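Protein virB8 (Agrobacterium tumefaciens, PDB 2CC3) is an inner-membrane component of the type IV secretion system, suggested to help direct T-DNA transfer to plant cells, and is represented here by its periplasmic domain. Local coordinates at residues 70-76 / 89-95; 104-109 / 135-140; 65-69 / 94-98. One frame throughout, in Å; residues are numbered along the deposited sequence.

Contact 1 of 3, residues 70-76 / 89-95; sequences RLEVEHI and RYKRTLI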
loop_
_atom_site.group_PDB
_atom_site.type_symbol
_atom_site.label_atom_id
_atom_site.label_comp_id
_atom_site.label_asym_id
_atom_site.label_seq_id
_atom_site.Cartn_x
_atom_site.Cartn_y
_atom_site.Cartn_z
ATOM N N ARG A 70 10.964 -11.820 -7.676
ATOM C CA ARG A 70 10.410 -10.751 -6.858
ATOM C C ARG A 70 11.461 -10.307 -5.856
ATOM O O ARG A 70 12.341 -11.090 -5.504
ATOM C CB ARG A 70 9.200 -11.257 -6.070
ATOM C CG ARG A 70 7.882 -11.199 -6.801
ATOM C CD ARG A 70 6.957 -12.335 -6.347
ATOM N NE ARG A 70 6.323 -12.092 -5.047
ATOM C CZ ARG A 70 5.126 -12.571 -4.700
ATOM N NH1 ARG A 70 4.431 -13.315 -5.559
ATOM N NH2 ARG A 70 4.620 -12.314 -3.494
ATOM N N LEU A 71 11.321 -9.063 -5.396
ATOM C CA LEU A 71 12.088 -8.508 -4.300
ATOM C C LEU A 71 11.111 -8.116 -3.207
ATOM O O LEU A 71 10.143 -7.409 -3.469
ATOM C CB LEU A 71 12.902 -7.282 -4.762
ATOM C CG LEU A 71 14.079 -7.443 -5.741
ATOM C CD1 LEU A 71 14.451 -6.130 -6.452
ATOM C CD2 LEU A 71 15.321 -8.052 -5.099
ATOM N N GLU A 72 11.352 -8.620 -1.992
ATOM C CA GLU A 72 10.590 -8.258 -0.802
ATOM C C GLU A 72 11.414 -7.478 0.241
ATOM O O GLU A 72 12.618 -7.690 0.386
ATOM C CB GLU A 72 9.950 -9.506 -0.170
ATOM C CG GLU A 72 8.719 -9.962 -0.935
ATOM C CD GLU A 72 8.233 -11.334 -0.522
ATOM O OE1 GLU A 72 8.428 -11.712 0.667
ATOM O OE2 GLU A 72 7.654 -12.031 -1.394
ATOM N N VAL A 73 10.729 -6.600 0.985
ATOM C CA VAL A 73 11.375 -5.659 1.873
ATOM C C VAL A 73 10.739 -5.762 3.257
ATOM O O VAL A 73 9.520 -5.705 3.402
ATOM C CB VAL A 73 11.367 -4.219 1.257
ATOM C CG1 VAL A 73 11.614 -3.143 2.289
ATOM C CG2 VAL A 73 12.420 -4.110 0.164
ATOM N N GLU A 74 11.585 -5.965 4.264
ATOM C CA GLU A 74 11.172 -6.031 5.655
ATOM C C GLU A 74 11.719 -4.827 6.363
ATOM O O GLU A 74 12.921 -4.636 6.330
ATOM C CB GLU A 74 11.847 -7.219 6.329
ATOM C CG GLU A 74 11.149 -8.548 6.318
ATOM C CD GLU A 74 12.141 -9.698 6.575
ATOM O OE1 GLU A 74 13.135 -9.486 7.326
ATOM O OE2 GLU A 74 11.937 -10.798 6.023
ATOM N N HIS A 75 10.887 -4.064 7.071
ATOM C CA HIS A 75 11.391 -2.947 7.865
ATOM C C HIS A 75 12.325 -3.493 8.945
ATOM O O HIS A 75 12.069 -4.595 9.477
ATOM C CB HIS A 75 10.237 -2.217 8.523
ATOM C CG HIS A 75 10.611 -0.927 9.200
ATOM N ND1 HIS A 75 10.574 -0.765 10.570
ATOM C CD2 HIS A 75 10.953 0.283 8.688
ATOM C CE1 HIS A 75 10.905 0.478 10.872
ATOM N NE2 HIS A 75 11.135 1.135 9.746
ATOM N N ILE A 76 13.381 -2.737 9.274
ATOM C CA ILE A 76 14.141 -3.026 10.497
ATOM C C ILE A 76 14.114 -1.853 11.469
ATOM O O ILE A 76 13.701 -2.032 12.613
ATOM C CB ILE A 76 15.563 -3.481 10.218
ATOM C CG1 ILE A 76 15.554 -4.837 9.517
ATOM C CG2 ILE A 76 16.404 -3.444 11.528
ATOM C CD1 ILE A 76 16.869 -5.172 8.851
ATOM N N ARG A 89 16.547 1.342 7.907
ATOM C CA ARG A 89 17.216 0.073 7.722
ATOM C C ARG A 89 16.171 -0.974 7.349
ATOM O O ARG A 89 15.121 -1.025 7.980
ATOM C CB ARG A 89 17.924 -0.343 9.011
ATOM C CG ARG A 89 19.031 -1.362 8.813
ATOM C CD ARG A 89 20.432 -0.760 8.986
ATOM N NE ARG A 89 21.466 -1.558 8.305
ATOM C CZ ARG A 89 21.954 -2.713 8.744
ATOM N NH1 ARG A 89 21.521 -3.281 9.855
ATOM N NH2 ARG A 89 22.875 -3.333 8.042
ATOM N N TYR A 90 16.449 -1.795 6.329
ATOM C CA TYR A 90 15.502 -2.797 5.885
ATOM C C TYR A 90 16.252 -3.965 5.336
ATOM O O TYR A 90 17.365 -3.812 4.878
ATOM C CB TYR A 90 14.503 -2.240 4.822
ATOM C CG TYR A 90 15.135 -1.716 3.551
ATOM C CD1 TYR A 90 15.225 -2.502 2.424
ATOM C CD2 TYR A 90 15.653 -0.423 3.496
ATOM C CE1 TYR A 90 15.826 -2.035 1.276
ATOM C CE2 TYR A 90 16.240 0.056 2.366
ATOM C CZ TYR A 90 16.341 -0.753 1.251
ATOM O OH TYR A 90 16.936 -0.255 0.104
ATOM N N LYS A 91 15.627 -5.130 5.404
ATOM C CA LYS A 91 16.120 -6.351 4.803
ATOM C C LYS A 91 15.444 -6.561 3.481
ATOM O O LYS A 91 14.213 -6.407 3.369
ATOM C CB LYS A 91 15.796 -7.531 5.723
ATOM C CG LYS A 91 16.201 -8.902 5.178
ATOM C CD LYS A 91 16.128 -9.930 6.305
ATOM C CE LYS A 91 16.129 -11.382 5.796
ATOM N NZ LYS A 91 14.801 -12.070 5.918
ATOM N N ARG A 92 16.239 -6.952 2.483
ATOM C CA ARG A 92 15.749 -7.140 1.127
ATOM C C ARG A 92 15.985 -8.579 0.667
ATOM O O ARG A 92 17.102 -9.072 0.702
ATOM C CB ARG A 92 16.434 -6.156 0.193
ATOM C CG ARG A 92 15.604 -5.707 -1.003
ATOM C CD ARG A 92 16.196 -6.273 -2.254
ATOM N NE ARG A 92 16.463 -5.250 -3.250
ATOM C CZ ARG A 92 17.532 -5.225 -4.050
ATOM N NH1 ARG A 92 18.484 -6.158 -3.959
ATOM N NH2 ARG A 92 17.659 -4.243 -4.935
ATOM N N THR A 93 14.917 -9.240 0.234
ATOM C CA THR A 93 14.962 -10.645 -0.110
ATOM C C THR A 93 14.663 -10.801 -1.587
ATOM O O THR A 93 13.627 -10.325 -2.076
ATOM C CB THR A 93 13.917 -11.425 0.711
ATOM O OG1 THR A 93 14.037 -11.072 2.095
ATOM C CG2 THR A 93 14.107 -12.897 0.547
ATOM N N LEU A 94 15.588 -11.454 -2.285
ATOM C CA LEU A 94 15.424 -11.848 -3.675
ATOM C C LEU A 94 14.864 -13.278 -3.739
ATOM O O LEU A 94 15.482 -14.221 -3.214
ATOM C CB LEU A 94 16.767 -11.754 -4.411
ATOM C CG LEU A 94 16.852 -12.374 -5.802
ATOM C CD1 LEU A 94 16.032 -11.584 -6.793
ATOM C CD2 LEU A 94 18.307 -12.472 -6.253
ATOM N N ILE A 95 13.699 -13.417 -4.375
ATOM C CA ILE A 95 13.034 -14.708 -4.536
ATOM C C ILE A 95 12.928 -15.047 -6.020
ATOM O O ILE A 95 12.139 -14.461 -6.747
ATOM C CB ILE A 95 11.630 -14.738 -3.828
ATOM C CG1 ILE A 95 11.793 -14.418 -2.333
ATOM C CG2 ILE A 95 10.927 -16.097 -4.020
ATOM C CD1 ILE A 95 10.508 -14.464 -1.526
#
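Seven backbone hydrogen bonds tie 70-76 to 89-95. Reciprocal pairs join R70 to I95, E72 to T93 (N to O 2.8 Å each way) and E74 to K91, and I76 N adds a single bond to R89 O at 2.8 Å. The segment axes approach to 4.5 Å at 154°, an antiparallel pair. From the non-hydrogen-bonded positions, CA-H...O contacts run from L71 CA to T93 O and from V73 CA to K91 O, both 3.3 Å.

Charge is concentrated on the face of R70, E72, E74 and K91. K91 NZ makes a salt bridge to E74 OE2 (3.1 Å), while R70 forms one with D28 of the second subunit. On the face of L71, V73, R92 and L94, aliphatic contacts are made alongside the charged R92: L71 CD2 meets L94 CD1 at 4.0 Å and lies over the R92 guanidinium, and V73 CG1 reaches Y90 CD1 at 3.7 Å. Helix 6-23 packs here, with W16 touching V73 and Y90; the Y90 hydroxyl bonds T137.

Register and chain order define a beta hairpin, formed by strands 69-82 and 85-96, within the curved antiparallel sheet packed against helices that is characteristic of the NTF2-like fold to which VirB8 belongs.

Contact 2 of 3, residues 104-109 / 135-140; sequences STWTAT and YQTSED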
loop_
_atom_site.group_PDB
_atom_site.type_symbol
_atom_site.label_atom_id
_atom_site.label_comp_id
_atom_site.label_asym_id
_atom_site.label_seq_id
_atom_site.Cartn_x
_atom_site.Cartn_y
_atom_site.Cartn_z
ATOM N N SER A 104 19.689 -9.585 1.983
ATOM C CA SER A 104 20.707 -8.572 2.281
ATOM C C SER A 104 20.044 -7.402 3.004
ATOM O O SER A 104 18.845 -7.178 2.827
ATOM C CB SER A 104 21.359 -8.070 1.001
ATOM O OG SER A 104 20.361 -7.589 0.111
ATOM N N THR A 105 20.830 -6.653 3.789
ATOM C CA THR A 105 20.341 -5.511 4.576
ATOM C C THR A 105 20.872 -4.171 4.042
ATOM O O THR A 105 21.979 -4.090 3.547
ATOM C CB THR A 105 20.630 -5.707 6.092
ATOM O OG1 THR A 105 20.081 -6.966 6.523
ATOM C CG2 THR A 105 19.982 -4.621 6.919
ATOM N N TRP A 106 20.057 -3.121 4.164
ATOM C CA TRP A 106 20.265 -1.837 3.488
ATOM C C TRP A 106 19.924 -0.688 4.422
ATOM O O TRP A 106 19.187 -0.849 5.376
ATOM C CB TRP A 106 19.349 -1.726 2.240
ATOM C CG TRP A 106 19.576 -2.703 1.059
ATOM C CD1 TRP A 106 19.299 -4.035 1.027
ATOM C CD2 TRP A 106 20.039 -2.365 -0.258
ATOM N NE1 TRP A 106 19.587 -4.563 -0.217
ATOM C CE2 TRP A 106 20.049 -3.559 -1.022
ATOM C CE3 TRP A 106 20.488 -1.170 -0.858
ATOM C CZ2 TRP A 106 20.476 -3.598 -2.361
ATOM C CZ3 TRP A 106 20.905 -1.198 -2.205
ATOM C CH2 TRP A 106 20.881 -2.403 -2.945
ATOM N N THR A 107 20.453 0.495 4.143
ATOM C CA THR A 107 20.032 1.676 4.860
ATOM C C THR A 107 19.575 2.681 3.788
ATOM O O THR A 107 20.389 3.098 2.958
ATOM C CB THR A 107 21.185 2.275 5.689
ATOM O OG1 THR A 107 21.732 1.275 6.557
ATOM C CG2 THR A 107 20.720 3.468 6.522
ATOM N N ALA A 108 18.295 3.055 3.770
ATOM C CA ALA A 108 17.904 4.172 2.903
ATOM C C ALA A 108 18.081 5.475 3.667
ATOM O O ALA A 108 17.742 5.554 4.861
ATOM C CB ALA A 108 16.421 4.015 2.356
ATOM N N THR A 109 18.642 6.485 3.004
ATOM C CA THR A 109 18.670 7.844 3.554
ATOM C C THR A 109 17.643 8.705 2.816
ATOM O O THR A 109 17.734 8.874 1.599
ATOM C CB THR A 109 20.118 8.471 3.547
ATOM O OG1 THR A 109 21.013 7.576 4.220
ATOM C CG2 THR A 109 20.136 9.799 4.284
ATOM N N TYR A 135 17.112 10.992 -2.035
ATOM C CA TYR A 135 17.020 9.568 -1.763
ATOM C C TYR A 135 18.227 8.798 -2.268
ATOM O O TYR A 135 18.486 8.764 -3.463
ATOM C CB TYR A 135 15.836 8.957 -2.470
ATOM C CG TYR A 135 15.610 7.500 -2.097
ATOM C CD1 TYR A 135 14.872 7.171 -0.955
ATOM C CD2 TYR A 135 16.122 6.451 -2.892
ATOM C CE1 TYR A 135 14.625 5.836 -0.619
ATOM C CE2 TYR A 135 15.897 5.146 -2.554
ATOM C CZ TYR A 135 15.121 4.838 -1.417
ATOM O OH TYR A 135 14.863 3.521 -1.033
ATOM N N GLN A 136 18.900 8.118 -1.346
ATOM C CA GLN A 136 20.011 7.238 -1.659
ATOM C C GLN A 136 19.896 5.985 -0.803
ATOM O O GLN A 136 19.419 6.019 0.330
ATOM C CB GLN A 136 21.348 7.934 -1.334
ATOM C CG GLN A 136 21.654 9.200 -2.152
ATOM C CD GLN A 136 20.987 10.479 -1.607
ATOM O OE1 GLN A 136 20.850 10.664 -0.385
ATOM N NE2 GLN A 136 20.548 11.365 -2.531
ATOM N N THR A 137 20.328 4.869 -1.341
ATOM C CA THR A 137 20.338 3.678 -0.535
ATOM C C THR A 137 21.647 2.922 -0.660
ATOM O O THR A 137 22.321 2.983 -1.675
ATOM C CB THR A 137 19.078 2.818 -0.762
ATOM O OG1 THR A 137 19.125 1.688 0.114
ATOM C CG2 THR A 137 18.933 2.399 -2.243
ATOM N N SER A 138 22.037 2.273 0.416
ATOM C CA SER A 138 23.302 1.575 0.437
ATOM C C SER A 138 23.122 0.208 1.041
ATOM O O SER A 138 22.596 0.060 2.137
ATOM C CB SER A 138 24.306 2.406 1.230
ATOM O OG SER A 138 23.618 3.024 2.314
ATOM N N GLU A 139 23.538 -0.791 0.282
ATOM C CA GLU A 139 23.552 -2.148 0.717
ATOM C C GLU A 139 24.770 -2.369 1.618
ATOM O O GLU A 139 25.853 -1.843 1.357
ATOM C CB GLU A 139 23.636 -3.041 -0.508
ATOM C CG GLU A 139 23.352 -4.510 -0.207
ATOM C CD GLU A 139 23.326 -5.341 -1.472
ATOM O OE1 GLU A 139 23.399 -4.777 -2.589
ATOM O OE2 GLU A 139 23.205 -6.561 -1.344
ATOM N N ASP A 140 24.572 -3.134 2.687
ATOM C CA ASP A 140 25.657 -3.550 3.542
ATOM C C ASP A 140 26.758 -4.202 2.732
ATOM O O ASP A 140 26.503 -5.024 1.839
ATOM C CB ASP A 140 25.146 -4.493 4.631
ATOM C CG ASP A 140 24.432 -3.763 5.731
ATOM O OD1 ASP A 140 24.219 -2.541 5.629
ATOM O OD2 ASP A 140 24.079 -4.413 6.724
HETATM O O HOH W 1 23.995 -0.363 4.577
HETATM O O HOH W 2 18.847 11.528 0.994
#
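Strands 104-109 and 135-139 run antiparallel, their axes 4.7 Å apart at closest and 166° between directions. T107 and S138 form one hydrogen-bonded pair (T107 N to S138 O 3.0 Å, S138 N to T107 O 3.1 Å); T109 and Q136 form the next, where T109 N to Q136 O is 2.8 Å and the return bond from Q136 N to T109 O stretches to 3.3 Å. Beyond the last strand residue, D140 N still reaches T105 O at 2.9 Å. The CA atoms draw closer in the non-hydrogen-bonded pairs, 4.3 Å for W106 with E139 and 4.2 Å for A108 with T137.

E139 CB sits 3.4 Å from the centroid of the W106 six-membered ring, only 2° off its normal: a CH-pi contact over the face. W106 NE1 donates to S104 OG at 3.1 Å. On the T107 face a water bridges S138 O (2.8 Å) and D140 OD1 (2.4 Å).

The W106 ring also meets Y90 of strand 85-96, with planes about 10° apart, and D140 forms a salt bridge with R89. Strand 102-114 thus lies between 85-96 and the outermost strand 130-139, while Y135 reaches helix 6-23, bonding E23 and meeting Y18 edge-to-face.

Contact 3 of 3, residues 65-69 / 94-98; sequences LGKHG and LIVDG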
loop_
_atom_site.group_PDB
_atom_site.type_symbol
_atom_site.label_atom_id
_atom_site.label_comp_id
_atom_site.label_asym_id
_atom_site.label_seq_id
_atom_site.Cartn_x
_atom_site.Cartn_y
_atom_site.Cartn_z
ATOM N N LEU A 65 14.359 -9.635 -13.436
ATOM C CA LEU A 65 13.459 -10.560 -12.777
ATOM C C LEU A 65 12.178 -10.817 -13.560
ATOM O O LEU A 65 11.724 -11.959 -13.625
ATOM C CB LEU A 65 13.164 -10.109 -11.341
ATOM C CG LEU A 65 14.388 -9.938 -10.431
ATOM C CD1 LEU A 65 14.046 -9.214 -9.156
ATOM C CD2 LEU A 65 15.073 -11.291 -10.148
ATOM N N GLY A 66 11.627 -9.772 -14.174
ATOM C CA GLY A 66 10.396 -9.875 -14.947
ATOM C C GLY A 66 9.289 -10.547 -14.169
ATOM O O GLY A 66 8.942 -10.149 -13.048
ATOM N N LYS A 67 8.764 -11.608 -14.751
ATOM C CA LYS A 67 7.629 -12.297 -14.196
ATOM C C LYS A 67 8.092 -13.451 -13.326
ATOM O O LYS A 67 7.283 -14.058 -12.643
ATOM C CB LYS A 67 6.731 -12.778 -15.347
ATOM C CG LYS A 67 6.772 -11.827 -16.577
ATOM C CD LYS A 67 5.400 -11.545 -17.232
ATOM C CE LYS A 67 4.437 -10.802 -16.297
ATOM N NZ LYS A 67 3.804 -11.725 -15.298
ATOM N N HIS A 68 9.399 -13.725 -13.331
ATOM C CA HIS A 68 9.990 -14.932 -12.707
ATOM C C HIS A 68 10.704 -14.719 -11.371
ATOM O O HIS A 68 11.334 -15.649 -10.837
ATOM C CB HIS A 68 11.000 -15.568 -13.656
ATOM C CG HIS A 68 10.379 -16.393 -14.731
ATOM N ND1 HIS A 68 10.752 -17.695 -14.969
ATOM C CD2 HIS A 68 9.411 -16.104 -15.632
ATOM C CE1 HIS A 68 10.043 -18.173 -15.974
ATOM N NE2 HIS A 68 9.224 -17.226 -16.396
ATOM N N GLY A 69 10.643 -13.501 -10.853
ATOM C CA GLY A 69 11.305 -13.181 -9.612
ATOM C C GLY A 69 10.649 -11.995 -8.947
ATOM O O GLY A 69 9.880 -11.258 -9.567
ATOM N N LEU A 94 15.588 -11.454 -2.285
ATOM C CA LEU A 94 15.424 -11.848 -3.675
ATOM C C LEU A 94 14.864 -13.278 -3.739
ATOM O O LEU A 94 15.482 -14.221 -3.214
ATOM C CB LEU A 94 16.767 -11.754 -4.411
ATOM C CG LEU A 94 16.852 -12.374 -5.802
ATOM C CD1 LEU A 94 16.032 -11.584 -6.793
ATOM C CD2 LEU A 94 18.307 -12.472 -6.253
ATOM N N ILE A 95 13.699 -13.417 -4.375
ATOM C CA ILE A 95 13.034 -14.708 -4.536
ATOM C C ILE A 95 12.928 -15.047 -6.020
ATOM O O ILE A 95 12.139 -14.461 -6.747
ATOM C CB ILE A 95 11.630 -14.738 -3.828
ATOM C CG1 ILE A 95 11.793 -14.418 -2.333
ATOM C CG2 ILE A 95 10.927 -16.097 -4.020
ATOM C CD1 ILE A 95 10.508 -14.464 -1.526
ATOM N N VAL A 96 13.755 -15.990 -6.462
ATOM C CA VAL A 96 13.750 -16.465 -7.845
ATOM C C VAL A 96 13.383 -17.957 -7.898
ATOM O O VAL A 96 13.405 -18.639 -6.864
ATOM C CB VAL A 96 15.120 -16.206 -8.558
ATOM C CG1 VAL A 96 15.271 -14.744 -8.918
ATOM C CG2 VAL A 96 16.284 -16.648 -7.693
ATOM N N ASP A 97 13.036 -18.442 -9.097
ATOM C CA ASP A 97 12.732 -19.859 -9.354
ATOM C C ASP A 97 13.946 -20.746 -9.108
ATOM O O ASP A 97 15.041 -20.422 -9.566
ATOM C CB ASP A 97 12.360 -20.065 -10.831
ATOM C CG ASP A 97 11.046 -19.426 -11.229
ATOM O OD1 ASP A 97 10.094 -19.376 -10.418
ATOM O OD2 ASP A 97 10.964 -19.006 -12.404
ATOM N N GLY A 98 13.750 -21.870 -8.418
ATOM C CA GLY A 98 14.794 -22.887 -8.275
ATOM C C GLY A 98 15.941 -22.562 -7.334
ATOM O O GLY A 98 16.869 -23.359 -7.172
#
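L65 directs its branched end across the gap to the other segment, where CD2 lies 3.5 Å from L94 CD1 and 3.7 Å from V96 CG1. These are the apolar contacts between the segments, and they connect the turn after helix 61-64 to the end of strand 85-96.

The chain on the L65 side reverses through a type II' beta turn from L65 to H68, closed by H68 N to L65 O at 2.9 Å. G66 has phi 51° and psi -124°, the positive phi expected at the second position of such a turn. G69 then brings the backbone alongside V96, their CA atoms 4.5 Å apart, and its CA approaches I95 O at 3.2 Å in a CA-H...O contact with 131° at the hydrogen. An ideal CB on G69 would lie 2.8 Å from L65 CD2 and 3.2 Å from V96 CG1, so the absent side chain allows this close packing.

One polar link is made at the exposed edge: H68 ND1 donates to D97 OD2 at 2.9 Å, a weak hydrogen bond with an angle of only 119°. The buried total is modest, 242 Å².

L65 and L94 both also touch L71 of strand 69-82, and L65 further packs on Y25. M102 of strand 102-114 meets L94 and V96, so the loop after helix 61-64 packs by L65 against the end of strand 85-96, next to strands 69-82 and 102-114.

In the fold
All three contacts reach one antiparallel sheet, ordered 69-82, 85-96, 102-114, 130-139 across it as along the chain. Contact 1 joins its first two strands and contact 2 its last two, their centres 11 Å apart; neighbouring strands 85-96 and 102-114 connect them, notably through the salt bridge of R89 NH2 to D140 OD2 (2.1 Å). Contact 3, 14 Å from contact 1 between centres, joins the loop before the first strand to strand 85-96. Segment 65-69 directly precedes 70-76, and contacts 1 and 3 end on the same stretch, sharing L94 and I95; both close before contact 2 opens at residue 104. Contacts 2 and 3 lie 21 Å apart between centres. Together they trace the periplasmic domain's sheet to its final strand.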